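Local coordinates for HRDC domain-containing protein (Bifidobacterium adolescentis ATCC 15703, PDB 3CYM) that is of unknown function but probably acts as a ribonuclease D-like 3'-5' exonuclease on nucleic acids, at residues A[231-235]-A[328-332]; A[235-239]-A[322-326]; A[221-227]-A[264-269]; A[251-257]-A[306-310]; A[286-290]-A[301-307]. One frame throughout, in Å; residues are numbered along the deposited sequence.

How the contacts relate
The five contacts show how a helical HRDC region is tied together in two clusters. Contacts 1 to 3 gather around the long helix 231-250. Contacts 1 and 2 start from this helix, share Ala235 and have centres 7 Å apart; Arg238 NH1 joins them through a probable hydrogen bond of 3.0 Å to Glu329 O. Contact 3, 13 Å from each, covers the helix with the incoming loop and helix 261-270. Contacts 4 and 5, also 7 Å apart, share Ile306 and Gln307 and form the second cluster beyond the helix end, with centres 22 to 30 Å from contacts 1 and 2. None of the segments includes Asp44, Glu46 or Asp172, the sodium ligands of the exonuclease domain.

Contact 1 of 5, residues A[231-235]-A[328-332]; sequences RQALA and SEWPD
A tryptophan and a proline lie against the first turn of helix 231-250, the long helix of the helical HRDC region, and show how an irregular linker can cover a helix surface. The apolar centre is Trp330 (chi1 m, chi2 -20°); Trp330 CA lies 5.4 Å from Ala235 CA. Gln232 (chi1 and chi2 both t) sets its CB over one face of the indole, 3.8 Å from the centroid of the six-membered ring of Trp330 and 14° off its normal, a CH-pi contact, while Gln232 CG reaches Trp330 CZ2 at 3.7 Å. One turn further along the helix, Ala235 CB meets Trp330 CD1 at 3.8 Å. Pro331 continues the surface: its CG lies 4.0 Å from Leu234 CB, and its CD is 4.2 Å from Ala235 CB. Segment 328-332 has no regular structure, and Trp330 and Pro331 are extended (phi/psi -63/139 and -75/167), whereas 231-235 is helical throughout, with Ala235 N bonded to Arg231 O at 2.9 Å. Nearby, Trp218 also touches Pro331, and Arg238 bonds to the carbonyl of Glu329. At the polar edge Arg231 (chi1 m, chi2 t, chi3 m) folds its guanidinium over Trp330 CB. Arg231 NH1 gives a weak hydrogen bond to Pro331 O at 2.9 Å. Asp332 adds a long salt bridge, charges alone, its OD1 out of the guanidinium plane and 3.8 Å from Arg231 NH1.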
# COMPACT_ATOMS: atom_id res chain seq x y z
N ARG A 231 -24.70 -19.45 -5.21
CA ARG A 231 -23.46 -19.80 -5.92
C ARG A 231 -23.49 -19.47 -7.41
O ARG A 231 -22.43 -19.24 -8.00
CB ARG A 231 -23.08 -21.26 -5.67
CG ARG A 231 -23.16 -21.67 -4.20
CD ARG A 231 -22.24 -22.82 -3.82
NE ARG A 231 -22.42 -24.00 -4.66
CZ ARG A 231 -21.43 -24.63 -5.29
NH1 ARG A 231 -20.18 -24.22 -5.17
NH2 ARG A 231 -21.71 -25.70 -6.04
N GLN A 232 -24.68 -19.43 -8.01
CA GLN A 232 -24.84 -18.98 -9.40
C GLN A 232 -24.61 -17.47 -9.52
O GLN A 232 -24.05 -17.01 -10.51
CB GLN A 232 -26.20 -19.36 -9.99
CG GLN A 232 -26.24 -19.24 -11.52
CD GLN A 232 -27.55 -19.70 -12.14
OE1 GLN A 232 -27.56 -20.13 -13.30
NE2 GLN A 232 -28.64 -19.61 -11.39
N ALA A 233 -25.04 -16.72 -8.51
CA ALA A 233 -24.76 -15.29 -8.42
C ALA A 233 -23.26 -15.07 -8.25
O ALA A 233 -22.69 -14.16 -8.84
CB ALA A 233 -25.52 -14.67 -7.27
N LEU A 234 -22.64 -15.93 -7.45
CA LEU A 234 -21.20 -15.87 -7.22
C LEU A 234 -20.41 -16.17 -8.49
O LEU A 234 -19.40 -15.54 -8.73
CB LEU A 234 -20.80 -16.78 -6.06
CG LEU A 234 -21.23 -16.27 -4.68
CD1 LEU A 234 -21.00 -17.32 -3.59
CD2 LEU A 234 -20.55 -14.95 -4.31
N ALA A 235 -20.92 -17.10 -9.31
CA ALA A 235 -20.36 -17.37 -10.63
C ALA A 235 -20.46 -16.16 -11.57
O ALA A 235 -19.57 -15.93 -12.38
CB ALA A 235 -21.04 -18.56 -11.26
N SER A 328 -21.72 -27.60 -11.06
CA SER A 328 -20.54 -28.17 -10.43
C SER A 328 -19.28 -27.33 -10.65
O SER A 328 -18.19 -27.71 -10.22
CB SER A 328 -20.32 -29.60 -10.95
OG SER A 328 -20.06 -29.62 -12.34
N GLU A 329 -19.43 -26.19 -11.33
CA GLU A 329 -18.31 -25.28 -11.55
C GLU A 329 -18.45 -23.96 -10.81
O GLU A 329 -17.51 -23.16 -10.79
CB GLU A 329 -18.08 -25.04 -13.04
CG GLU A 329 -17.31 -26.16 -13.72
CD GLU A 329 -17.03 -25.87 -15.18
OE1 GLU A 329 -16.26 -24.92 -15.46
OE2 GLU A 329 -17.56 -26.60 -16.04
N TRP A 330 -19.63 -23.73 -10.22
CA TRP A 330 -19.87 -22.58 -9.36
C TRP A 330 -18.96 -22.66 -8.13
O TRP A 330 -18.77 -23.74 -7.57
CB TRP A 330 -21.32 -22.53 -8.89
CG TRP A 330 -22.36 -22.49 -9.96
CD1 TRP A 330 -22.19 -22.14 -11.27
CD2 TRP A 330 -23.76 -22.80 -9.81
NE1 TRP A 330 -23.39 -22.23 -11.95
CE2 TRP A 330 -24.37 -22.62 -11.07
CE3 TRP A 330 -24.55 -23.21 -8.73
CZ2 TRP A 330 -25.73 -22.85 -11.29
CZ3 TRP A 330 -25.91 -23.43 -8.94
CH2 TRP A 330 -26.49 -23.24 -10.21
N PRO A 331 -18.40 -21.51 -7.71
CA PRO A 331 -17.58 -21.45 -6.51
C PRO A 331 -18.44 -21.52 -5.25
O PRO A 331 -19.66 -21.37 -5.35
CB PRO A 331 -16.92 -20.08 -6.63
CG PRO A 331 -17.93 -19.27 -7.35
CD PRO A 331 -18.52 -20.19 -8.36
N ASP A 332 -17.81 -21.75 -4.10
CA ASP A 332 -18.51 -21.92 -2.82
C ASP A 332 -19.16 -20.62 -2.32
O ASP A 332 -18.84 -20.11 -1.24
CB ASP A 332 -17.54 -22.46 -1.76
CG ASP A 332 -16.80 -23.71 -2.22
OD1 ASP A 332 -17.46 -24.73 -2.50
OD2 ASP A 332 -15.55 -23.67 -2.28

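Contact 2 of 5, residues A[235-239]-A[322-326]; sequences AIVRA and ALALP
Two helical backbones approach closely here because the residues between them are small. Segment 235-239 is continuous helix, with Ala239 N bonded to Ala235 O at 3.1 Å. Segment 322-326 contains the end of helix 312-323 and then leaves it: Ala324 stays near phi/psi -95/-1, Leu325 turns extended at -69/137, and a weak bond of 3.4 Å joins Leu325 N to Ala322 O. The nearest CA atoms, those of Ile236 and Ala322, are 5.3 Å apart, a spacing that the methyl group of Ala322 allows. Ala322 is the centre of the contact. Its CB points at the long helix and lies 3.8 Å from Ile236 CG1, 3.9 Å from Ala239 CB and 3.8 Å from Ala235 O. Beside it, Ile236 (chi1 m, chi2 t) sends CD1 to within 3.8 Å of CD2 of Leu323, which is also m, t. Leu325, again m, t, folds back from the loop so that its CD1 lies 4.1 Å from Ala235 CB and 3.5 Å from Arg238 NH1, near the guanidinium plane. The polar end of Arg238 is engaged by Glu329 O. Val237, facing away from this contact, packs on Ile264, Ile265 and Ala268 of helix 261-270. Helix 231-250 is thus covered by two other helices, an apolar packing consistent with the helical bundle of an HRDC domain.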
# COMPACT_ATOMS: atom_id res chain seq x y z
N ALA A 235 -20.92 -17.10 -9.31
CA ALA A 235 -20.36 -17.37 -10.63
C ALA A 235 -20.46 -16.16 -11.57
O ALA A 235 -19.57 -15.93 -12.38
CB ALA A 235 -21.04 -18.56 -11.26
N ILE A 236 -21.54 -15.39 -11.43
CA ILE A 236 -21.74 -14.15 -12.18
C ILE A 236 -20.76 -13.06 -11.71
O ILE A 236 -20.10 -12.42 -12.54
CB ILE A 236 -23.24 -13.69 -12.14
CG1 ILE A 236 -24.10 -14.67 -12.94
CG2 ILE A 236 -23.41 -12.28 -12.69
CD1 ILE A 236 -25.56 -14.63 -12.66
N VAL A 237 -20.68 -12.87 -10.40
CA VAL A 237 -19.70 -11.95 -9.80
C VAL A 237 -18.27 -12.30 -10.22
O VAL A 237 -17.52 -11.42 -10.66
CB VAL A 237 -19.81 -11.93 -8.25
CG1 VAL A 237 -18.67 -11.14 -7.64
CG2 VAL A 237 -21.15 -11.34 -7.83
N ARG A 238 -17.90 -13.57 -10.13
CA ARG A 238 -16.59 -14.04 -10.59
C ARG A 238 -16.32 -13.68 -12.04
O ARG A 238 -15.26 -13.15 -12.35
CB ARG A 238 -16.46 -15.56 -10.42
CG ARG A 238 -15.06 -16.07 -10.67
CD ARG A 238 -14.93 -17.55 -10.37
NE ARG A 238 -15.91 -18.37 -11.09
CZ ARG A 238 -15.92 -19.70 -11.08
NH1 ARG A 238 -16.86 -20.36 -11.75
NH2 ARG A 238 -15.00 -20.38 -10.40
N ALA A 239 -17.28 -13.97 -12.92
CA ALA A 239 -17.13 -13.78 -14.36
C ALA A 239 -17.04 -12.29 -14.73
O ALA A 239 -16.21 -11.91 -15.56
CB ALA A 239 -18.28 -14.45 -15.11
N ALA A 322 -21.58 -16.99 -17.75
CA ALA A 322 -21.71 -17.35 -16.35
C ALA A 322 -22.95 -18.22 -16.08
O ALA A 322 -22.89 -19.16 -15.29
CB ALA A 322 -21.75 -16.09 -15.51
N LEU A 323 -24.05 -17.90 -16.76
CA LEU A 323 -25.32 -18.60 -16.59
C LEU A 323 -25.36 -19.92 -17.38
O LEU A 323 -26.27 -20.73 -17.21
CB LEU A 323 -26.51 -17.70 -16.98
CG LEU A 323 -26.96 -16.57 -16.02
CD1 LEU A 323 -27.90 -15.60 -16.70
CD2 LEU A 323 -27.61 -17.12 -14.75
N ALA A 324 -24.37 -20.12 -18.25
CA ALA A 324 -24.25 -21.36 -19.03
C ALA A 324 -23.30 -22.36 -18.35
O ALA A 324 -23.10 -23.47 -18.85
CB ALA A 324 -23.78 -21.05 -20.44
N LEU A 325 -22.73 -21.96 -17.21
CA LEU A 325 -21.85 -22.82 -16.43
C LEU A 325 -22.59 -23.98 -15.78
O LEU A 325 -23.68 -23.78 -15.24
CB LEU A 325 -21.16 -22.02 -15.31
CG LEU A 325 -19.86 -21.27 -15.61
CD1 LEU A 325 -19.31 -20.78 -14.28
CD2 LEU A 325 -18.87 -22.18 -16.29
N PRO A 326 -22.00 -25.19 -15.82
CA PRO A 326 -22.52 -26.32 -15.06
C PRO A 326 -22.44 -25.99 -13.57
O PRO A 326 -21.44 -25.42 -13.13
CB PRO A 326 -21.56 -27.46 -15.40
CG PRO A 326 -20.89 -27.05 -16.68
CD PRO A 326 -20.79 -25.56 -16.59

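Contact 3 of 5, residues A[221-227]-A[264-269]; sequences VSHITEV and IIEVAK
Helix 261-270 of the HRDC region is covered by the turn-rich loop that leads into helix 231-250. Segment 221-227 begins with a type II beta turn from Val221 to Ile224, in which His223 has positive phi (67/25), and continues as a 3-10 segment at 224-226. Its own backbone supplies much of the hydrogen bonding: weak bonds of 3.3 Å run from Ile224 N to Val221 O and from Glu226 N to His223 O, and a firmer one of 3.0 Å from Val227 N to Ile224 O. Ser222 N is taken by Asp261 at the start of the helix. On the facing segment, Ala268 N and Lys269 N bond to Ile264 O and Ile265 O, each at 3.0 Å, and the carboxylate of Glu266 bonds to Ser283. The CA atoms of Ile224 and Ile265 lie 6.8 Å apart, those of Val227 and Lys269 7.0 Å. Ile265 (m, m) makes most of the apolar contacts: its CD1 lies 3.8 Å from Val221 CG1 and 3.8 Å from Ile224 CD1, while its CG1 is 3.5 Å from Ser222 O. Val227 CG2 rests 3.9 Å from Lys269 CG, beside the aliphatic part of that side chain. Both carboxylate oxygens of Glu226 are used. His223 ND1 donates to Glu226 OE2 at 2.8 Å, and Lys269 NZ forms a salt bridge with Glu226 OE1 at 3.2 Å.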
# COMPACT_ATOMS: atom_id res chain seq x y z
N VAL A 221 -15.63 -7.67 -4.05
CA VAL A 221 -16.64 -6.78 -4.58
C VAL A 221 -17.47 -6.34 -3.38
O VAL A 221 -17.87 -7.18 -2.58
CB VAL A 221 -17.52 -7.53 -5.61
CG1 VAL A 221 -18.73 -6.71 -6.00
CG2 VAL A 221 -16.70 -7.93 -6.84
N SER A 222 -17.70 -5.04 -3.23
CA SER A 222 -18.49 -4.54 -2.10
C SER A 222 -19.93 -5.06 -2.18
O SER A 222 -20.50 -5.21 -3.27
CB SER A 222 -18.43 -3.01 -1.99
OG SER A 222 -18.68 -2.39 -3.23
N HIS A 223 -20.48 -5.36 -1.00
CA HIS A 223 -21.82 -5.92 -0.81
C HIS A 223 -21.97 -7.35 -1.34
O HIS A 223 -23.09 -7.79 -1.64
CB HIS A 223 -22.92 -5.00 -1.36
CG HIS A 223 -22.99 -3.67 -0.69
ND1 HIS A 223 -23.93 -3.37 0.27
CD2 HIS A 223 -22.22 -2.56 -0.83
CE1 HIS A 223 -23.74 -2.13 0.69
NE2 HIS A 223 -22.71 -1.62 0.04
N ILE A 224 -20.84 -8.07 -1.41
CA ILE A 224 -20.79 -9.46 -1.91
C ILE A 224 -21.54 -10.43 -0.99
O ILE A 224 -22.06 -11.46 -1.43
CB ILE A 224 -19.30 -9.94 -2.15
CG1 ILE A 224 -19.24 -11.27 -2.91
CG2 ILE A 224 -18.50 -10.02 -0.84
CD1 ILE A 224 -19.96 -11.24 -4.21
N THR A 225 -21.61 -10.04 0.29
CA THR A 225 -22.23 -10.83 1.34
C THR A 225 -23.73 -11.05 1.09
O THR A 225 -24.29 -12.07 1.47
CB THR A 225 -21.93 -10.23 2.74
OG1 THR A 225 -22.54 -11.04 3.76
CG2 THR A 225 -22.42 -8.80 2.86
N GLU A 226 -24.35 -10.09 0.39
CA GLU A 226 -25.76 -10.14 0.05
C GLU A 226 -26.08 -11.20 -1.01
O GLU A 226 -27.25 -11.40 -1.35
CB GLU A 226 -26.20 -8.77 -0.47
CG GLU A 226 -25.97 -7.60 0.48
CD GLU A 226 -26.32 -6.26 -0.15
OE1 GLU A 226 -26.88 -6.25 -1.27
OE2 GLU A 226 -26.04 -5.22 0.48
N VAL A 227 -25.05 -11.88 -1.50
CA VAL A 227 -25.13 -12.76 -2.66
C VAL A 227 -24.42 -14.11 -2.38
O VAL A 227 -24.52 -15.05 -3.16
CB VAL A 227 -24.62 -11.98 -3.94
CG1 VAL A 227 -23.54 -12.70 -4.74
CG2 VAL A 227 -25.78 -11.53 -4.82
N ILE A 264 -22.58 -5.06 -10.73
CA ILE A 264 -22.19 -6.47 -10.60
C ILE A 264 -23.12 -7.26 -9.67
O ILE A 264 -23.68 -8.28 -10.07
CB ILE A 264 -20.70 -6.62 -10.14
CG1 ILE A 264 -19.74 -6.14 -11.24
CG2 ILE A 264 -20.37 -8.07 -9.77
CD1 ILE A 264 -18.31 -6.02 -10.80
N ILE A 265 -23.29 -6.77 -8.44
CA ILE A 265 -24.19 -7.38 -7.45
C ILE A 265 -25.65 -7.39 -7.95
O ILE A 265 -26.34 -8.40 -7.85
CB ILE A 265 -24.06 -6.70 -6.05
CG1 ILE A 265 -22.63 -6.85 -5.50
CG2 ILE A 265 -25.09 -7.24 -5.05
CD1 ILE A 265 -22.16 -8.27 -5.28
N GLU A 266 -26.08 -6.28 -8.54
CA GLU A 266 -27.42 -6.14 -9.09
C GLU A 266 -27.76 -7.21 -10.13
O GLU A 266 -28.81 -7.86 -10.04
CB GLU A 266 -27.59 -4.77 -9.72
CG GLU A 266 -28.81 -4.03 -9.27
CD GLU A 266 -29.09 -2.79 -10.10
OE1 GLU A 266 -30.21 -2.68 -10.63
OE2 GLU A 266 -28.19 -1.92 -10.21
N VAL A 267 -26.86 -7.41 -11.09
CA VAL A 267 -27.10 -8.38 -12.17
C VAL A 267 -26.90 -9.83 -11.70
O VAL A 267 -27.46 -10.75 -12.29
CB VAL A 267 -26.28 -8.07 -13.46
CG1 VAL A 267 -26.68 -6.75 -14.04
CG2 VAL A 267 -24.83 -8.06 -13.18
N ALA A 268 -26.12 -10.01 -10.64
CA ALA A 268 -25.93 -11.34 -10.05
C ALA A 268 -27.18 -11.77 -9.30
O ALA A 268 -27.53 -12.94 -9.29
CB ALA A 268 -24.72 -11.35 -9.14
N LYS A 269 -27.86 -10.80 -8.68
CA LYS A 269 -29.16 -11.00 -8.05
C LYS A 269 -30.23 -11.30 -9.10
O LYS A 269 -30.92 -12.31 -9.02
CB LYS A 269 -29.56 -9.75 -7.27
CG LYS A 269 -28.97 -9.64 -5.88
CD LYS A 269 -29.23 -8.23 -5.37
CE LYS A 269 -29.19 -8.15 -3.86
NZ LYS A 269 -27.85 -8.52 -3.35

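Contact 4 of 5, residues A[251-257]-A[306-310]; sequences YDIAPTL and IQRKI
Tyr251 follows helix 231-250 and begins the contact, its CA 7.1 Å from that of Ile306. With chi1 m and chi2 -86°, it presents one ring face to the CD1 of Ile310, which approaches Tyr251 CD2 at 3.9 Å; Tyr251 CB meets Ile306 CG2 at 3.8 Å, and Lys309 CG lies 4.2 Å from Tyr251 CE1. Asp252 then breaks the helical path with positive phi (55/65), so the chain reverses and Ile253 (phi/psi -151/147) returns its extended t, t side chain to the same surface. Its CD1 lies 3.9 Å from Ile306 CG2 and 4.2 Å from Gln307 CG. A short, weakly bonded helix starts near Pro255, with Leu257 N bonded to Ala254 O at 2.9 Å. At Leu257 the contact turns polar: Gln307 NE2 donates to Leu257 O at 2.8 Å and 171°, nearly straight. Across the contact, helix 304-307 runs into a type I turn from Gln307 to Ile310, closed by Ile310 N to Gln307 O at 3.3 Å. The contact joins the link between helices 231-250 and 255-258 to the link between helices 304-307 and 312-323, while Asp252 forms a salt bridge with Arg52, in the loop between strands 40-47 and 57-65 of the exonuclease domain.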
# COMPACT_ATOMS: atom_id res chain seq x y z
N TYR A 251 -6.96 -1.33 -21.00
CA TYR A 251 -7.26 0.08 -21.27
C TYR A 251 -6.66 1.06 -20.25
O TYR A 251 -6.86 2.27 -20.37
CB TYR A 251 -8.76 0.29 -21.40
CG TYR A 251 -9.30 -0.21 -22.71
CD1 TYR A 251 -9.29 0.60 -23.84
CD2 TYR A 251 -9.81 -1.50 -22.83
CE1 TYR A 251 -9.78 0.15 -25.05
CE2 TYR A 251 -10.30 -1.96 -24.05
CZ TYR A 251 -10.28 -1.13 -25.15
OH TYR A 251 -10.77 -1.57 -26.35
N ASP A 252 -5.94 0.51 -19.27
CA ASP A 252 -5.20 1.28 -18.25
C ASP A 252 -6.11 2.26 -17.49
O ASP A 252 -5.95 3.48 -17.58
CB ASP A 252 -3.98 1.97 -18.86
CG ASP A 252 -3.02 2.50 -17.82
OD1 ASP A 252 -3.14 2.13 -16.63
OD2 ASP A 252 -2.14 3.30 -18.21
N ILE A 253 -7.07 1.71 -16.76
CA ILE A 253 -8.08 2.50 -16.06
C ILE A 253 -8.52 1.72 -14.83
O ILE A 253 -8.53 0.49 -14.84
CB ILE A 253 -9.28 2.86 -17.02
CG1 ILE A 253 -10.28 3.82 -16.35
CG2 ILE A 253 -9.92 1.61 -17.61
CD1 ILE A 253 -11.40 4.28 -17.26
N ALA A 254 -8.85 2.44 -13.75
CA ALA A 254 -9.38 1.84 -12.52
C ALA A 254 -10.62 1.01 -12.84
O ALA A 254 -11.55 1.53 -13.44
CB ALA A 254 -9.70 2.91 -11.51
N PRO A 255 -10.62 -0.28 -12.46
CA PRO A 255 -11.69 -1.24 -12.77
C PRO A 255 -13.11 -0.73 -12.49
O PRO A 255 -14.01 -0.97 -13.30
CB PRO A 255 -11.36 -2.43 -11.88
CG PRO A 255 -9.90 -2.37 -11.72
CD PRO A 255 -9.52 -0.93 -11.72
N THR A 256 -13.29 -0.02 -11.38
CA THR A 256 -14.62 0.46 -10.97
C THR A 256 -15.11 1.67 -11.77
O THR A 256 -16.24 2.13 -11.58
CB THR A 256 -14.66 0.77 -9.48
OG1 THR A 256 -13.54 1.59 -9.14
CG2 THR A 256 -14.62 -0.52 -8.66
N LEU A 257 -14.25 2.20 -12.65
CA LEU A 257 -14.67 3.21 -13.61
C LEU A 257 -15.35 2.55 -14.82
O LEU A 257 -16.17 3.17 -15.49
CB LEU A 257 -13.49 4.09 -14.04
CG LEU A 257 -13.06 5.18 -13.04
CD1 LEU A 257 -11.68 5.72 -13.36
CD2 LEU A 257 -14.08 6.30 -13.01
N ILE A 306 -12.63 6.45 -22.68
CA ILE A 306 -12.26 5.05 -22.42
C ILE A 306 -13.48 4.29 -21.90
O ILE A 306 -13.74 3.16 -22.31
CB ILE A 306 -11.04 4.92 -21.45
CG1 ILE A 306 -9.74 5.35 -22.13
CG2 ILE A 306 -10.83 3.48 -21.00
CD1 ILE A 306 -9.36 6.79 -21.90
N GLN A 307 -14.25 4.93 -21.02
CA GLN A 307 -15.46 4.31 -20.48
C GLN A 307 -16.45 3.97 -21.59
O GLN A 307 -17.01 2.87 -21.59
CB GLN A 307 -16.12 5.21 -19.44
CG GLN A 307 -15.35 5.36 -18.16
CD GLN A 307 -16.01 6.36 -17.24
OE1 GLN A 307 -16.03 7.55 -17.53
NE2 GLN A 307 -16.54 5.87 -16.13
N ARG A 308 -16.63 4.89 -22.54
CA ARG A 308 -17.52 4.74 -23.69
C ARG A 308 -17.07 3.63 -24.63
O ARG A 308 -17.85 3.13 -25.44
CB ARG A 308 -17.60 6.04 -24.50
CG ARG A 308 -18.20 7.26 -23.80
CD ARG A 308 -18.33 8.42 -24.79
NE ARG A 308 -17.77 9.67 -24.27
CZ ARG A 308 -16.73 10.30 -24.80
NH1 ARG A 308 -16.13 9.83 -25.89
NH2 ARG A 308 -16.29 11.43 -24.25
N LYS A 309 -15.78 3.28 -24.56
CA LYS A 309 -15.19 2.27 -25.46
C LYS A 309 -15.64 0.86 -25.08
O LYS A 309 -15.62 -0.06 -25.89
CB LYS A 309 -13.67 2.35 -25.40
CG LYS A 309 -12.97 2.26 -26.74
CD LYS A 309 -12.42 3.62 -27.18
CE LYS A 309 -11.05 3.88 -26.58
NZ LYS A 309 -10.55 5.27 -26.86
N ILE A 310 -16.04 0.70 -23.82
CA ILE A 310 -16.58 -0.56 -23.34
C ILE A 310 -18.11 -0.44 -23.29
O ILE A 310 -18.65 0.43 -22.60
CB ILE A 310 -15.92 -0.95 -22.00
CG1 ILE A 310 -14.51 -1.47 -22.29
CG2 ILE A 310 -16.69 -2.04 -21.31
CD1 ILE A 310 -13.43 -0.71 -21.60

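Contact 5 of 5, residues A[286-290]-A[301-307]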
# COMPACT_ATOMS: atom_id res chain seq x y z
N GLU A 286 -25.50 2.21 -18.30
CA GLU A 286 -24.99 3.58 -18.30
C GLU A 286 -23.55 3.64 -17.82
O GLU A 286 -23.11 2.80 -17.04
CB GLU A 286 -25.87 4.50 -17.46
CG GLU A 286 -27.01 5.13 -18.25
CD GLU A 286 -28.20 5.47 -17.38
OE1 GLU A 286 -28.00 5.78 -16.18
OE2 GLU A 286 -29.34 5.43 -17.89
N ARG A 287 -22.85 4.66 -18.30
CA ARG A 287 -21.48 4.97 -17.92
C ARG A 287 -21.40 5.31 -16.43
O ARG A 287 -22.26 6.01 -15.91
CB ARG A 287 -20.97 6.13 -18.77
CG ARG A 287 -19.56 6.57 -18.47
CD ARG A 287 -19.02 7.50 -19.54
NE ARG A 287 -19.58 8.86 -19.51
CZ ARG A 287 -19.17 9.84 -18.71
NH1 ARG A 287 -18.22 9.63 -17.82
NH2 ARG A 287 -19.73 11.04 -18.81
N VAL A 288 -20.37 4.79 -15.77
CA VAL A 288 -20.08 5.10 -14.37
C VAL A 288 -19.73 6.58 -14.24
O VAL A 288 -18.89 7.10 -14.98
CB VAL A 288 -18.92 4.20 -13.83
CG1 VAL A 288 -18.41 4.67 -12.47
CG2 VAL A 288 -19.36 2.74 -13.76
N ARG A 289 -20.40 7.27 -13.31
CA ARG A 289 -20.17 8.70 -13.10
C ARG A 289 -19.73 8.99 -11.66
O ARG A 289 -20.48 8.77 -10.71
CB ARG A 289 -21.42 9.51 -13.47
CG ARG A 289 -21.72 9.56 -14.97
CD ARG A 289 -21.17 10.83 -15.63
NE ARG A 289 -22.15 11.91 -15.68
CZ ARG A 289 -21.91 13.14 -16.14
NH1 ARG A 289 -22.88 14.05 -16.15
NH2 ARG A 289 -20.71 13.47 -16.61
N ILE A 290 -18.50 9.48 -11.52
CA ILE A 290 -17.99 9.84 -10.21
C ILE A 290 -18.45 11.26 -9.86
O ILE A 290 -18.05 12.23 -10.51
CB ILE A 290 -16.43 9.74 -10.11
CG1 ILE A 290 -15.93 8.35 -10.54
CG2 ILE A 290 -15.93 10.10 -8.70
CD1 ILE A 290 -16.49 7.16 -9.75
N GLU A 301 -13.75 12.72 -15.31
CA GLU A 301 -14.46 12.87 -16.59
C GLU A 301 -13.57 12.76 -17.83
O GLU A 301 -14.06 12.51 -18.94
CB GLU A 301 -15.26 14.18 -16.63
CG GLU A 301 -16.63 14.11 -15.97
CD GLU A 301 -17.49 13.00 -16.54
OE1 GLU A 301 -18.05 12.24 -15.74
OE2 GLU A 301 -17.60 12.89 -17.79
N ARG A 302 -12.26 12.95 -17.63
CA ARG A 302 -11.24 12.75 -18.67
C ARG A 302 -11.21 11.31 -19.18
O ARG A 302 -10.78 11.06 -20.30
CB ARG A 302 -9.86 13.09 -18.11
CG ARG A 302 -9.52 14.57 -18.14
CD ARG A 302 -8.52 14.96 -17.07
NE ARG A 302 -7.19 14.36 -17.25
CZ ARG A 302 -6.70 13.37 -16.50
NH1 ARG A 302 -7.42 12.84 -15.52
NH2 ARG A 302 -5.47 12.92 -16.73
N TYR A 303 -11.67 10.38 -18.34
CA TYR A 303 -11.66 8.96 -18.67
C TYR A 303 -12.92 8.49 -19.38
O TYR A 303 -13.02 7.31 -19.74
CB TYR A 303 -11.39 8.13 -17.41
CG TYR A 303 -9.97 8.28 -16.92
CD1 TYR A 303 -8.98 7.39 -17.34
CD2 TYR A 303 -9.60 9.34 -16.09
CE1 TYR A 303 -7.67 7.54 -16.92
CE2 TYR A 303 -8.29 9.48 -15.65
CZ TYR A 303 -7.33 8.58 -16.08
OH TYR A 303 -6.03 8.71 -15.66
N ALA A 304 -13.85 9.42 -19.61
CA ALA A 304 -15.10 9.13 -20.33
C ALA A 304 -14.94 8.46 -21.70
O ALA A 304 -15.66 7.49 -21.97
CB ALA A 304 -16.00 10.36 -20.41
N PRO A 305 -14.01 8.95 -22.57
CA PRO A 305 -13.81 8.24 -23.85
C PRO A 305 -13.34 6.79 -23.75
O PRO A 305 -13.61 6.01 -24.66
CB PRO A 305 -12.76 9.10 -24.56
CG PRO A 305 -12.92 10.45 -23.96
CD PRO A 305 -13.17 10.16 -22.52
N ILE A 306 -12.63 6.45 -22.68
CA ILE A 306 -12.26 5.05 -22.42
C ILE A 306 -13.48 4.29 -21.90
O ILE A 306 -13.74 3.16 -22.31
CB ILE A 306 -11.04 4.92 -21.45
CG1 ILE A 306 -9.74 5.35 -22.13
CG2 ILE A 306 -10.83 3.48 -21.00
CD1 ILE A 306 -9.36 6.79 -21.90
N GLN A 307 -14.25 4.93 -21.02
CA GLN A 307 -15.46 4.31 -20.48
C GLN A 307 -16.45 3.97 -21.59
O GLN A 307 -17.01 2.87 -21.59
CB GLN A 307 -16.12 5.21 -19.44
CG GLN A 307 -15.35 5.36 -18.16
CD GLN A 307 -16.01 6.36 -17.24
OE1 GLN A 307 -16.03 7.55 -17.53
NE2 GLN A 307 -16.54 5.87 -16.13
O HOH W 1 -17.15 10.62 -13.95
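A salt-bridge network of Arg287, Arg289 and Glu301, extended by Gln307, ties an irregular loop to the end of helix 296-301 and to helix 304-307, a case of an exposed chain held mainly by polar groups. Glu301 is the shared acid. Arg287 NH2 binds Glu301 OE2 at 3.0 Å, Arg287 NH1 adds weak bonds of 3.3 Å to both Glu301 OE1 and OE2, and Arg289 NH2 reaches Glu301 OE1 at 3.1 Å, also weakly. The same OE1 of Glu301 accepts from a water at 2.6 Å, and that water accepts from Ile290 N at 3.0 Å. Arg287 also donates through NH1 to Gln307 OE1 at 3.0 Å, and one face of its guanidinium lies over Ala304 CB, which is 3.5 Å from Arg287 NH1. Gln307 uses both ends of its amide: its NE2 donates to Val288 O at 2.9 Å, while its strongest partner is the carbonyl of Leu257. A type I turn from Glu301 to Ala304, with Ala304 N to Glu301 O at 3.2 Å, carries the chain from helix 296-301 into helix 304-307. The loop after helix 275-279 is joined to that turn, and Arg302 and Tyr303 within it reach Asp155, between strand 145-146 and helix 163-174.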